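Local coordinates for protein R.Pab1 family restriction endonuclease (Campylobacter coli, PDB 7CFA) that is a restriction DNA glycosylase of the R.PabI family, which probably recognises a specific DNA sequence and excises a base from it, leading to strand cleavage, at residues 186-189 / 190-193; 79-82 / 83-87; 124-128 / 129-133; 42-45 / 46-49; 220-223 / 224-227. The protein carries 2 engineered substitutions. All blocks are in the same frame, centred on the assembly; numbering follows the deposited sequence.

How the contacts relate
Along the chain come contacts 4, 2, 3, 1 and 5, all local turns, caps or helix steps. Contacts 1 and 4 touch, their centres about 8 Å apart: strands 42-43 and 191-192 pair there as a small antiparallel sheet. Contact 4 then leads into strand 47-51 of the large antiparallel sheet, which contact 3 reaches too, at the tip of hairpin 118-127/130-145, about 41 Å from contact 4 between centres and against the second subunit. Contacts 2 and 5 belong to the helical part, with centres about 19 Å apart; helix 79-88 packs on helix 223-237, whose start is contact 5. The fold combines a helical part with a sheet that runs on into the second subunit.

Contact 1 of 5, residues 186-189 / 190-193; sequences RNFL and NRSI. Engineered in segment 190-193: Ser192 (natural residue Cys).
Two hydrogen bonds join Arg191 to Asn187 across the turn. The stronger runs from Arg191 NE to Asn187 O at 2.8 Å, nearly straight at 165°; the carbonyl lies in the guanidinium plane, while the donor sits well above the plane of the carbonyl. The other, from Arg191 NH2 to Asn187 OD1, is weak, 3.2 Å long and strongly bent. A bend at chi3 (67°) in an otherwise extended arginine chain folds the guanidinium back over the preceding residues to make both.

The backbone beneath is a type II beta turn from Phe188 to Arg191, with Asn190 in the left-handed region at its third position. It delivers the chain into the short strand 191-192, which pairs with strand 42-43.

The nitrogen of the weak bond, Arg191 NH2, also makes an off-centre cation-pi contact, lying over one face of the Phe188 ring, offset toward the rim and 3.2 Å from Phe188 CD2, with the guanidinium tilted 41° to the ring. Arg191 CZ lies 4.5 Å from the ring centroid. NH2 also makes a salt bridge to Glu197, which probably offsets the arginine's charge.

Apolar packing adds one looser touch, Phe188 CD2 to Ile193 CG1 at 4.4 Å.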
loop_
_atom_site.group_PDB
_atom_site.type_symbol
_atom_site.label_atom_id
_atom_site.label_comp_id
_atom_site.label_asym_id
_atom_site.label_seq_id
_atom_site.Cartn_x
_atom_site.Cartn_y
_atom_site.Cartn_z
ATOM N N ARG A 186 7.039 24.729 -22.317
ATOM C CA ARG A 186 7.676 23.769 -21.415
ATOM C C ARG A 186 8.610 24.520 -20.465
ATOM O O ARG A 186 9.837 24.462 -20.554
ATOM C CB ARG A 186 8.414 22.697 -22.207
ATOM C CG ARG A 186 7.499 21.739 -22.955
ATOM C CD ARG A 186 8.284 20.676 -23.710
ATOM N NE ARG A 186 7.399 19.711 -24.361
ATOM C CZ ARG A 186 6.905 19.858 -25.587
ATOM N NH1 ARG A 186 7.208 20.931 -26.304
ATOM N NH2 ARG A 186 6.106 18.931 -26.098
ATOM N N ASN A 187 7.989 25.246 -19.533
ATOM C CA ASN A 187 8.706 26.089 -18.584
ATOM C C ASN A 187 8.595 25.583 -17.150
ATOM O O ASN A 187 8.768 26.365 -16.209
ATOM C CB ASN A 187 8.199 27.528 -18.672
ATOM C CG ASN A 187 6.741 27.657 -18.269
ATOM O OD1 ASN A 187 5.995 26.677 -18.275
ATOM N ND2 ASN A 187 6.326 28.870 -17.920
ATOM N N PHE A 188 8.304 24.295 -16.960
ATOM C CA PHE A 188 8.178 23.773 -15.602
ATOM C C PHE A 188 9.536 23.620 -14.930
ATOM O O PHE A 188 9.622 23.678 -13.698
ATOM C CB PHE A 188 7.439 22.436 -15.612
ATOM C CG PHE A 188 5.952 22.568 -15.754
ATOM C CD1 PHE A 188 5.344 22.417 -16.988
ATOM C CD2 PHE A 188 5.160 22.847 -14.651
ATOM C CE1 PHE A 188 3.974 22.540 -17.121
ATOM C CE2 PHE A 188 3.790 22.974 -14.778
ATOM C CZ PHE A 188 3.196 22.818 -16.015
ATOM N N LEU A 189 10.595 23.428 -15.711
ATOM C CA LEU A 189 11.922 23.243 -15.143
ATOM C C LEU A 189 12.375 24.513 -14.432
ATOM O O LEU A 189 12.237 25.618 -14.968
ATOM C CB LEU A 189 12.915 22.860 -16.238
ATOM C CG LEU A 189 14.256 22.283 -15.779
ATOM C CD1 LEU A 189 14.032 21.040 -14.934
ATOM C CD2 LEU A 189 15.134 21.968 -16.978
ATOM N N ASN A 190 12.910 24.347 -13.220
ATOM C CA ASN A 190 13.355 25.463 -12.381
ATOM C C ASN A 190 12.200 26.418 -12.081
ATOM O O ASN A 190 12.334 27.641 -12.157
ATOM C CB ASN A 190 14.531 26.206 -13.023
ATOM C CG ASN A 190 15.731 25.310 -13.246
ATOM O OD1 ASN A 190 15.984 24.387 -12.470
ATOM N ND2 ASN A 190 16.478 25.576 -14.310
ATOM N N ARG A 191 11.050 25.844 -11.733
ATOM C CA ARG A 191 9.866 26.633 -11.426
ATOM C C ARG A 191 8.919 25.800 -10.575
ATOM O O ARG A 191 8.795 24.590 -10.781
ATOM C CB ARG A 191 9.159 27.104 -12.705
ATOM C CG ARG A 191 7.905 27.925 -12.445
ATOM C CD ARG A 191 7.288 28.454 -13.728
ATOM N NE ARG A 191 6.754 27.392 -14.578
ATOM C CZ ARG A 191 5.524 26.898 -14.475
ATOM N NH1 ARG A 191 4.694 27.360 -13.552
ATOM N NH2 ARG A 191 5.124 25.938 -15.297
ATOM N N SER A 192 8.257 26.454 -9.625
ATOM C CA SER A 192 7.272 25.783 -8.792
ATOM C C SER A 192 5.935 25.691 -9.518
ATOM O O SER A 192 5.604 26.522 -10.367
ATOM C CB SER A 192 7.095 26.520 -7.464
ATOM O OG SER A 192 6.608 27.835 -7.669
ATOM N N ILE A 193 5.167 24.660 -9.177
ATOM C CA ILE A 193 3.870 24.441 -9.803
ATOM C C ILE A 193 2.827 25.302 -9.105
ATOM O O ILE A 193 2.684 25.257 -7.877
ATOM C CB ILE A 193 3.485 22.954 -9.758
ATOM C CG1 ILE A 193 4.584 22.101 -10.393
ATOM C CG2 ILE A 193 2.164 22.726 -10.474
ATOM C CD1 ILE A 193 4.281 20.620 -10.402
#

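Contact 2 of 5, residues 79-82 / 83-87; sequences LSDI and IFQFF
Gln85 NE2 donates to Asp81 OD2 at 2.9 Å, one helical turn apart on the partly exposed side of the helix. The bond is bent, 134° at the hydrogen. It leaves within the amide plane of Gln85 but meets the oxygen from above the carboxylate plane, the two flat groups being turned 55° from each other. Asp81 carries its CG anti to the backbone N (chi1 -178°), which keeps the carboxylate about level with its own CA, and the extended chain of Gln85 reaches back to it.

Beneath this pair, four successive i to i+4 backbone bonds link Leu79 through Ile82 to Ile83 through Phe86; Phe84 N to Ser80 O is 2.9 Å. Ser80 OG, buried, bonds to Tyr55 O and Tyr77 N.

The apolar steps lie alongside one another. Leu79 CD1 meets Ile83 CD1 at 4.2 Å, both side chains pointing the same way and packing against helix 208-219. Ile82 CG2 reaches Phe86 CD2 at 4.1 Å, while Ile82 O lies at the edge of the Phe86 ring, in its plane. Phe86 also stacks edge-to-face on Phe6.

This is the i/i+4 pattern of an alpha helix largely buried in the fold, packed among helices 208-219 and 223-237 and strand 8-13.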
loop_
_atom_site.group_PDB
_atom_site.type_symbol
_atom_site.label_atom_id
_atom_site.label_comp_id
_atom_site.label_asym_id
_atom_site.label_seq_id
_atom_site.Cartn_x
_atom_site.Cartn_y
_atom_site.Cartn_z
ATOM N N LEU A 79 -5.910 5.439 -22.179
ATOM C CA LEU A 79 -4.975 4.796 -23.101
ATOM C C LEU A 79 -5.670 4.344 -24.380
ATOM O O LEU A 79 -5.197 4.625 -25.489
ATOM C CB LEU A 79 -4.293 3.613 -22.414
ATOM C CG LEU A 79 -3.361 2.783 -23.301
ATOM C CD1 LEU A 79 -2.232 3.643 -23.852
ATOM C CD2 LEU A 79 -2.807 1.592 -22.535
ATOM N N SER A 80 -6.798 3.642 -24.251
ATOM C CA SER A 80 -7.477 3.137 -25.440
ATOM C C SER A 80 -8.136 4.258 -26.230
ATOM O O SER A 80 -8.238 4.168 -27.459
ATOM C CB SER A 80 -8.510 2.081 -25.053
ATOM O OG SER A 80 -9.574 2.654 -24.313
ATOM N N ASP A 81 -8.591 5.314 -25.552
ATOM C CA ASP A 81 -9.128 6.463 -26.270
ATOM C C ASP A 81 -8.038 7.202 -27.033
ATOM O O ASP A 81 -8.296 7.734 -28.118
ATOM C CB ASP A 81 -9.834 7.411 -25.303
ATOM C CG ASP A 81 -10.447 8.603 -26.007
ATOM O OD1 ASP A 81 -11.266 8.389 -26.925
ATOM O OD2 ASP A 81 -10.115 9.751 -25.644
ATOM N N ILE A 82 -6.822 7.250 -26.484
ATOM C CA ILE A 82 -5.703 7.852 -27.205
ATOM C C ILE A 82 -5.395 7.050 -28.462
ATOM O O ILE A 82 -5.228 7.606 -29.552
ATOM C CB ILE A 82 -4.471 7.962 -26.289
ATOM C CG1 ILE A 82 -4.716 8.991 -25.185
ATOM C CG2 ILE A 82 -3.234 8.325 -27.096
ATOM C CD1 ILE A 82 -3.754 8.876 -24.020
ATOM N N ILE A 83 -5.328 5.723 -28.326
ATOM C CA ILE A 83 -5.042 4.871 -29.473
ATOM C C ILE A 83 -6.167 4.940 -30.496
ATOM O O ILE A 83 -5.916 4.902 -31.707
ATOM C CB ILE A 83 -4.779 3.431 -28.995
ATOM C CG1 ILE A 83 -3.513 3.392 -28.135
ATOM C CG2 ILE A 83 -4.659 2.473 -30.174
ATOM C CD1 ILE A 83 -3.184 2.029 -27.576
ATOM N N PHE A 84 -7.415 5.066 -30.038
ATOM C CA PHE A 84 -8.541 5.155 -30.960
ATOM C C PHE A 84 -8.453 6.410 -31.820
ATOM O O PHE A 84 -8.677 6.361 -33.035
ATOM C CB PHE A 84 -9.856 5.129 -30.182
ATOM C CG PHE A 84 -11.071 5.370 -31.035
ATOM C CD1 PHE A 84 -11.651 4.332 -31.745
ATOM C CD2 PHE A 84 -11.635 6.633 -31.122
ATOM C CE1 PHE A 84 -12.770 4.551 -32.530
ATOM C CE2 PHE A 84 -12.752 6.858 -31.906
ATOM C CZ PHE A 84 -13.321 5.816 -32.611
ATOM N N GLN A 85 -8.134 7.552 -31.203
ATOM C CA GLN A 85 -8.100 8.807 -31.948
ATOM C C GLN A 85 -6.958 8.826 -32.957
ATOM O O GLN A 85 -7.117 9.336 -34.072
ATOM C CB GLN A 85 -7.989 9.991 -30.987
ATOM C CG GLN A 85 -9.201 10.180 -30.087
ATOM C CD GLN A 85 -9.121 11.450 -29.260
ATOM O OE1 GLN A 85 -8.782 12.519 -29.770
ATOM N NE2 GLN A 85 -9.433 11.339 -27.974
ATOM N N PHE A 86 -5.797 8.279 -32.588
ATOM C CA PHE A 86 -4.679 8.250 -33.524
ATOM C C PHE A 86 -4.895 7.223 -34.628
ATOM O O PHE A 86 -4.362 7.383 -35.731
ATOM C CB PHE A 86 -3.373 7.984 -32.781
ATOM C CG PHE A 86 -2.768 9.217 -32.185
ATOM C CD1 PHE A 86 -1.810 9.937 -32.882
ATOM C CD2 PHE A 86 -3.172 9.671 -30.941
ATOM C CE1 PHE A 86 -1.256 11.081 -32.343
ATOM C CE2 PHE A 86 -2.622 10.815 -30.395
ATOM C CZ PHE A 86 -1.661 11.521 -31.099
ATOM N N PHE A 87 -5.667 6.170 -34.354
ATOM C CA PHE A 87 -6.091 5.282 -35.427
ATOM C C PHE A 87 -7.178 5.924 -36.278
ATOM O O PHE A 87 -7.234 5.684 -37.490
ATOM C CB PHE A 87 -6.587 3.953 -34.857
ATOM C CG PHE A 87 -6.960 2.949 -35.909
ATOM C CD1 PHE A 87 -5.987 2.174 -36.517
ATOM C CD2 PHE A 87 -8.280 2.786 -36.297
ATOM C CE1 PHE A 87 -6.322 1.252 -37.489
ATOM C CE2 PHE A 87 -8.624 1.866 -37.269
ATOM C CZ PHE A 87 -7.644 1.097 -37.865
#

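Contact 3 of 5, residues 124-128 / 129-133; sequences QKQVA and GINFL
Phe132 N and Lys125 O make the shortest backbone bond of this hairpin, 2.6 Å, and Lys125 N returns one to Phe132 O at 3.0 Å, so both residues have N and O satisfied by each other. Val127 and Ile130 repeat the exchange: Val127 N gives to Ile130 O at 2.9 Å, and Ile130 N to Val127 O at 2.8 Å. The second of these pairs closes the tip of a beta hairpin with a two-residue type I' turn, Ala128 and Gly129 at its corners. Ala128 N is taken by Glu109 of the second subunit.

Between the two pairs, Gln126 and Asn131 form a non-hydrogen-bonded pair whose side chains do the bonding instead. Gln126 NE2 donates almost straight (175°) to Asn131 OD1 at 2.9 Å, within its own amide plane.

On the opposite face, Val127 CB packs against Phe132 CE2 at 4.0 Å. Lys125 NZ bonds to Lys114 O of the second subunit and makes a salt bridge with Glu134 of its own chain.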
loop_
_atom_site.group_PDB
_atom_site.type_symbol
_atom_site.label_atom_id
_atom_site.label_comp_id
_atom_site.label_asym_id
_atom_site.label_seq_id
_atom_site.Cartn_x
_atom_site.Cartn_y
_atom_site.Cartn_z
ATOM N N GLN A 124 15.867 -14.938 14.275
ATOM C CA GLN A 124 15.752 -14.372 15.612
ATOM C C GLN A 124 16.324 -12.962 15.625
ATOM O O GLN A 124 17.470 -12.745 15.220
ATOM C CB GLN A 124 16.473 -15.249 16.634
ATOM C CG GLN A 124 15.753 -16.546 16.956
ATOM C CD GLN A 124 16.380 -17.287 18.122
ATOM O OE1 GLN A 124 17.601 -17.404 18.214
ATOM N NE2 GLN A 124 15.543 -17.785 19.025
ATOM N N LYS A 125 15.525 -12.003 16.090
ATOM C CA LYS A 125 15.918 -10.601 16.122
ATOM C C LYS A 125 15.587 -10.017 17.484
ATOM O O LYS A 125 14.461 -10.162 17.970
ATOM C CB LYS A 125 15.216 -9.802 15.019
ATOM C CG LYS A 125 15.676 -8.356 14.905
ATOM C CD LYS A 125 14.821 -7.590 13.906
ATOM C CE LYS A 125 15.361 -6.192 13.650
ATOM N NZ LYS A 125 14.524 -5.455 12.660
ATOM N N GLN A 126 16.564 -9.353 18.092
ATOM C CA GLN A 126 16.410 -8.738 19.403
ATOM C C GLN A 126 16.443 -7.224 19.245
ATOM O O GLN A 126 17.409 -6.673 18.706
ATOM C CB GLN A 126 17.510 -9.209 20.353
ATOM C CG GLN A 126 17.412 -8.640 21.756
ATOM C CD GLN A 126 18.439 -9.239 22.698
ATOM O OE1 GLN A 126 19.448 -8.610 23.017
ATOM N NE2 GLN A 126 18.186 -10.463 23.149
ATOM N N VAL A 127 15.385 -6.559 19.704
ATOM C CA VAL A 127 15.296 -5.103 19.716
ATOM C C VAL A 127 15.045 -4.669 21.152
ATOM O O VAL A 127 14.097 -5.145 21.790
ATOM C CB VAL A 127 14.190 -4.582 18.785
ATOM C CG1 VAL A 127 14.106 -3.063 18.864
ATOM C CG2 VAL A 127 14.437 -5.036 17.354
ATOM N N ALA A 128 15.899 -3.778 21.661
ATOM C CA ALA A 128 15.800 -3.275 23.031
ATOM C C ALA A 128 15.812 -4.407 24.055
ATOM O O ALA A 128 15.212 -4.295 25.127
ATOM C CB ALA A 128 14.552 -2.406 23.214
ATOM N N GLY A 129 16.496 -5.504 23.739
ATOM C CA GLY A 129 16.518 -6.662 24.605
ATOM C C GLY A 129 15.328 -7.585 24.476
ATOM O O GLY A 129 15.308 -8.635 25.129
ATOM N N ILE A 130 14.339 -7.233 23.655
ATOM C CA ILE A 130 13.132 -8.033 23.473
ATOM C C ILE A 130 13.304 -8.903 22.235
ATOM O O ILE A 130 13.645 -8.401 21.155
ATOM C CB ILE A 130 11.886 -7.141 23.353
ATOM C CG1 ILE A 130 11.756 -6.242 24.585
ATOM C CG2 ILE A 130 10.639 -7.990 23.176
ATOM C CD1 ILE A 130 10.545 -5.337 24.555
ATOM N N ASN A 131 13.059 -10.202 22.390
ATOM C CA ASN A 131 13.267 -11.169 21.321
ATOM C C ASN A 131 12.043 -11.243 20.417
ATOM O O ASN A 131 10.921 -11.431 20.893
ATOM C CB ASN A 131 13.573 -12.549 21.905
ATOM C CG ASN A 131 14.890 -12.584 22.653
ATOM O OD1 ASN A 131 15.869 -11.960 22.240
ATOM N ND2 ASN A 131 14.922 -13.312 23.763
ATOM N N PHE A 132 12.270 -11.094 19.115
ATOM C CA PHE A 132 11.237 -11.212 18.100
ATOM C C PHE A 132 11.636 -12.265 17.076
ATOM O O PHE A 132 12.793 -12.686 16.993
ATOM C CB PHE A 132 10.998 -9.878 17.378
ATOM C CG PHE A 132 10.546 -8.762 18.273
ATOM C CD1 PHE A 132 9.199 -8.563 18.529
ATOM C CD2 PHE A 132 11.466 -7.891 18.833
ATOM C CE1 PHE A 132 8.780 -7.528 19.344
ATOM C CE2 PHE A 132 11.053 -6.854 19.649
ATOM C CZ PHE A 132 9.709 -6.673 19.905
ATOM N N LEU A 133 10.658 -12.682 16.280
ATOM C CA LEU A 133 10.902 -13.436 15.059
ATOM C C LEU A 133 10.708 -12.485 13.888
ATOM O O LEU A 133 9.656 -11.845 13.771
ATOM C CB LEU A 133 9.972 -14.645 14.949
ATOM C CG LEU A 133 10.209 -15.749 15.980
ATOM C CD1 LEU A 133 9.219 -16.883 15.785
ATOM C CD2 LEU A 133 11.640 -16.261 15.900
#

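Contact 4 of 5, residues 42-45 / 46-49; sequences NINV and KHYV
The chain from Asn44 to His47 makes a type I beta turn, closed by a 3.3 Å bond from His47 N to Asn44 O.

His47 folds its ring back against the residues that enter the turn. Its ND1 accepts from Asn44 N at 3.0 Å in an almost perfectly straight bond (178°), although the donor nitrogen is tilted 27° out of the ring plane. Since ND1 accepts here, a neutral ring would probably carry its proton on NE2. Over one face of the same ring, Ile43 CD1 makes a CH-pi contact, 3.8 Å from the centroid and shifted toward the rim. Ile43 CG2 also touches His47 CB, so both branches of the isoleucine meet the histidine.

The turn links the short strand 42-43, paired with strand 191-192, to strand 47-51 of the large antiparallel sheet. Asn44, its first residue, braces the bend with its side chain in an Asx turn: OD1 accepts from Lys46 N at 2.9 Å, in the carbonyl plane and on a lone pair. CG stands between the backbone N and the carbonyl carbon (chi1 54°), a placement that brings OD1 over the turn and sets ND2 3.1 Å from His47 CE1.

Farther along, the Tyr48 ring passes Val45 O loosely, 4.0 Å from CE1, and its hydroxyl bonds to Arg26.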
loop_
_atom_site.group_PDB
_atom_site.type_symbol
_atom_site.label_atom_id
_atom_site.label_comp_id
_atom_site.label_asym_id
_atom_site.label_seq_id
_atom_site.Cartn_x
_atom_site.Cartn_y
_atom_site.Cartn_z
ATOM N N ASN A 42 10.386 24.149 -6.190
ATOM C CA ASN A 42 10.770 24.237 -7.592
ATOM C C ASN A 42 10.962 22.855 -8.201
ATOM O O ASN A 42 11.480 21.938 -7.553
ATOM C CB ASN A 42 12.055 25.051 -7.743
ATOM C CG ASN A 42 11.859 26.516 -7.419
ATOM O OD1 ASN A 42 10.829 27.104 -7.746
ATOM N ND2 ASN A 42 12.852 27.116 -6.772
ATOM N N ILE A 43 10.557 22.721 -9.462
ATOM C CA ILE A 43 10.662 21.473 -10.203
ATOM C C ILE A 43 12.036 21.392 -10.852
ATOM O O ILE A 43 12.484 22.346 -11.499
ATOM C CB ILE A 43 9.549 21.383 -11.256
ATOM C CG1 ILE A 43 8.179 21.293 -10.575
ATOM C CG2 ILE A 43 9.785 20.203 -12.191
ATOM C CD1 ILE A 43 7.995 20.047 -9.738
ATOM N N ASN A 44 12.704 20.257 -10.682
ATOM C CA ASN A 44 13.991 19.990 -11.311
ATOM C C ASN A 44 13.861 18.782 -12.240
ATOM O O ASN A 44 12.765 18.266 -12.476
ATOM C CB ASN A 44 15.073 19.785 -10.248
ATOM C CG ASN A 44 14.696 18.725 -9.235
ATOM O OD1 ASN A 44 14.670 17.536 -9.547
ATOM N ND2 ASN A 44 14.405 19.152 -8.011
ATOM N N VAL A 45 15.002 18.323 -12.763
ATOM C CA VAL A 45 14.995 17.239 -13.740
ATOM C C VAL A 45 14.610 15.901 -13.121
ATOM O O VAL A 45 14.248 14.968 -13.850
ATOM C CB VAL A 45 16.368 17.133 -14.425
ATOM C CG1 VAL A 45 16.666 18.403 -15.201
ATOM C CG2 VAL A 45 17.451 16.873 -13.389
ATOM N N LYS A 46 14.684 15.774 -11.799
ATOM C CA LYS A 46 14.357 14.522 -11.133
ATOM C C LYS A 46 12.877 14.391 -10.799
ATOM O O LYS A 46 12.447 13.312 -10.376
ATOM C CB LYS A 46 15.190 14.370 -9.855
ATOM C CG LYS A 46 16.683 14.220 -10.110
ATOM C CD LYS A 46 17.458 14.102 -8.807
ATOM C CE LYS A 46 18.950 13.968 -9.068
ATOM N NZ LYS A 46 19.730 13.877 -7.804
ATOM N N HIS A 47 12.090 15.448 -10.979
ATOM C CA HIS A 47 10.659 15.374 -10.719
ATOM C C HIS A 47 9.953 14.659 -11.865
ATOM O O HIS A 47 10.101 15.034 -13.032
ATOM C CB HIS A 47 10.072 16.769 -10.518
ATOM C CG HIS A 47 10.336 17.345 -9.162
ATOM N ND1 HIS A 47 11.416 18.160 -8.895
ATOM C CD2 HIS A 47 9.664 17.216 -7.993
ATOM C CE1 HIS A 47 11.393 18.513 -7.623
ATOM N NE2 HIS A 47 10.342 17.953 -7.053
ATOM N N TYR A 48 9.186 13.628 -11.526
ATOM C CA TYR A 48 8.466 12.821 -12.497
ATOM C C TYR A 48 6.970 12.873 -12.220
ATOM O O TYR A 48 6.536 13.112 -11.091
ATOM C CB TYR A 48 8.935 11.360 -12.466
ATOM C CG TYR A 48 10.149 11.068 -13.319
ATOM C CD1 TYR A 48 11.397 11.583 -12.988
ATOM C CD2 TYR A 48 10.048 10.264 -14.448
ATOM C CE1 TYR A 48 12.509 11.312 -13.765
ATOM C CE2 TYR A 48 11.154 9.988 -15.229
ATOM C CZ TYR A 48 12.380 10.514 -14.884
ATOM O OH TYR A 48 13.484 10.242 -15.660
ATOM N N VAL A 49 6.189 12.650 -13.268
ATOM C CA VAL A 49 4.750 12.458 -13.143
ATOM C C VAL A 49 4.479 10.966 -13.028
ATOM O O VAL A 49 5.000 10.173 -13.819
ATOM C CB VAL A 49 4.005 13.062 -14.346
ATOM C CG1 VAL A 49 2.511 12.768 -14.250
ATOM C CG2 VAL A 49 4.255 14.557 -14.434
#

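Contact 5 of 5, residues 220-223 / 224-227; sequences ILSN and NHRY
Leu221 lies alongside His225, both side chains pointing the same way. Its CD2 comes within 3.5 Å of His225 CD2, and its CB is nearly as close to that ring atom. His225 ND1 is bonded to Tyr55 OH, so the ring is held by packing at CD2 and by a polar bond at ND1.

Next comes Ser222, the N-cap of helix 223-237. Its OG stands between the backbone N and the carbonyl carbon (chi1 68°), where it accepts from His225 N at 3.2 Å, nearly straight at 170°. The same OG is 3.1 Å from His225 CD2. Ser222 O takes Arg226 N at 2.8 Å, an i to i+4 bond at the start of the helix.

Asn223 closes the segment with two uses. Its O accepts Tyr227 N, the next rung of the helix, and its OD1 is gripped side-on by Arg226, from NH2 at 3.0 Å and from NE at 3.2 Å. Amide and guanidinium are nearly coplanar, 29° apart, and OD1 lies in the guanidinium plane. Arg226 bends at chi2 and chi3 to bring that edge round. Its remaining nitrogen, NH1, bonds to Leu104 O and Asn107 O.

With NH1 held by two carbonyls and the NE/NH2 edge by Asn223, the guanidinium is probably fixed in rotation, and these bonds tie the first turn of the helix to the end of helix 94-106.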
loop_
_atom_site.group_PDB
_atom_site.type_symbol
_atom_site.label_atom_id
_atom_site.label_comp_id
_atom_site.label_asym_id
_atom_site.label_seq_id
_atom_site.Cartn_x
_atom_site.Cartn_y
_atom_site.Cartn_z
ATOM N N ILE A 220 -0.645 -8.550 -21.463
ATOM C CA ILE A 220 0.020 -9.700 -20.861
ATOM C C ILE A 220 -0.061 -9.673 -19.339
ATOM O O ILE A 220 0.583 -10.490 -18.674
ATOM C CB ILE A 220 1.482 -9.801 -21.321
ATOM C CG1 ILE A 220 2.325 -8.708 -20.658
ATOM C CG2 ILE A 220 1.570 -9.704 -22.834
ATOM C CD1 ILE A 220 3.809 -8.845 -20.906
ATOM N N LEU A 221 -0.837 -8.750 -18.771
ATOM C CA LEU A 221 -0.921 -8.652 -17.319
ATOM C C LEU A 221 -1.670 -9.844 -16.736
ATOM O O LEU A 221 -1.213 -10.466 -15.769
ATOM C CB LEU A 221 -1.594 -7.336 -16.927
ATOM C CG LEU A 221 -1.376 -6.849 -15.495
ATOM C CD1 LEU A 221 0.106 -6.809 -15.165
ATOM C CD2 LEU A 221 -1.998 -5.476 -15.312
ATOM N N SER A 222 -2.818 -10.180 -17.315
ATOM C CA SER A 222 -3.621 -11.310 -16.868
ATOM C C SER A 222 -4.513 -11.747 -18.021
ATOM O O SER A 222 -4.539 -11.119 -19.084
ATOM C CB SER A 222 -4.451 -10.949 -15.634
ATOM O OG SER A 222 -5.449 -9.999 -15.963
ATOM N N ASN A 223 -5.256 -12.833 -17.801
ATOM C CA ASN A 223 -6.195 -13.294 -18.816
ATOM C C ASN A 223 -7.341 -12.305 -18.998
ATOM O O ASN A 223 -7.787 -12.066 -20.125
ATOM C CB ASN A 223 -6.729 -14.679 -18.456
ATOM C CG ASN A 223 -5.886 -15.797 -19.039
ATOM O OD1 ASN A 223 -5.349 -15.676 -20.140
ATOM N ND2 ASN A 223 -5.764 -16.895 -18.301
ATOM N N ASN A 224 -7.832 -11.722 -17.901
ATOM C CA ASN A 224 -8.887 -10.720 -18.018
ATOM C C ASN A 224 -8.395 -9.492 -18.771
ATOM O O ASN A 224 -9.096 -8.973 -19.649
ATOM C CB ASN A 224 -9.407 -10.334 -16.633
ATOM C CG ASN A 224 -10.171 -11.461 -15.961
ATOM O OD1 ASN A 224 -10.653 -12.380 -16.621
ATOM N ND2 ASN A 224 -10.289 -11.390 -14.640
ATOM N N HIS A 225 -7.187 -9.018 -18.449
ATOM C CA HIS A 225 -6.608 -7.902 -19.189
ATOM C C HIS A 225 -6.361 -8.273 -20.645
ATOM O O HIS A 225 -6.568 -7.448 -21.543
ATOM C CB HIS A 225 -5.308 -7.445 -18.528
ATOM C CG HIS A 225 -5.508 -6.692 -17.252
ATOM N ND1 HIS A 225 -6.245 -5.529 -17.183
ATOM C CD2 HIS A 225 -5.059 -6.928 -15.997
ATOM C CE1 HIS A 225 -6.243 -5.083 -15.939
ATOM N NE2 HIS A 225 -5.530 -5.913 -15.200
ATOM N N ARG A 226 -5.909 -9.503 -20.898
ATOM C CA ARG A 226 -5.739 -9.957 -22.274
ATOM C C ARG A 226 -7.053 -9.884 -23.038
ATOM O O ARG A 226 -7.098 -9.380 -24.167
ATOM C CB ARG A 226 -5.189 -11.383 -22.299
ATOM C CG ARG A 226 -4.836 -11.884 -23.693
ATOM C CD ARG A 226 -5.251 -13.334 -23.889
ATOM N NE ARG A 226 -4.666 -14.221 -22.886
ATOM C CZ ARG A 226 -3.518 -14.873 -23.043
ATOM N NH1 ARG A 226 -2.822 -14.742 -24.163
ATOM N NH2 ARG A 226 -3.065 -15.659 -22.075
ATOM N N TYR A 227 -8.137 -10.373 -22.430
ATOM C CA TYR A 227 -9.440 -10.362 -23.087
ATOM C C TYR A 227 -9.909 -8.941 -23.368
ATOM O O TYR A 227 -10.416 -8.655 -24.458
ATOM C CB TYR A 227 -10.461 -11.107 -22.223
ATOM C CG TYR A 227 -11.854 -11.186 -22.813
ATOM C CD1 TYR A 227 -12.239 -12.267 -23.593
ATOM C CD2 TYR A 227 -12.787 -10.183 -22.579
ATOM C CE1 TYR A 227 -13.512 -12.344 -24.131
ATOM C CE2 TYR A 227 -14.059 -10.250 -23.111
ATOM C CZ TYR A 227 -14.416 -11.334 -23.887
ATOM O OH TYR A 227 -15.683 -11.402 -24.418
#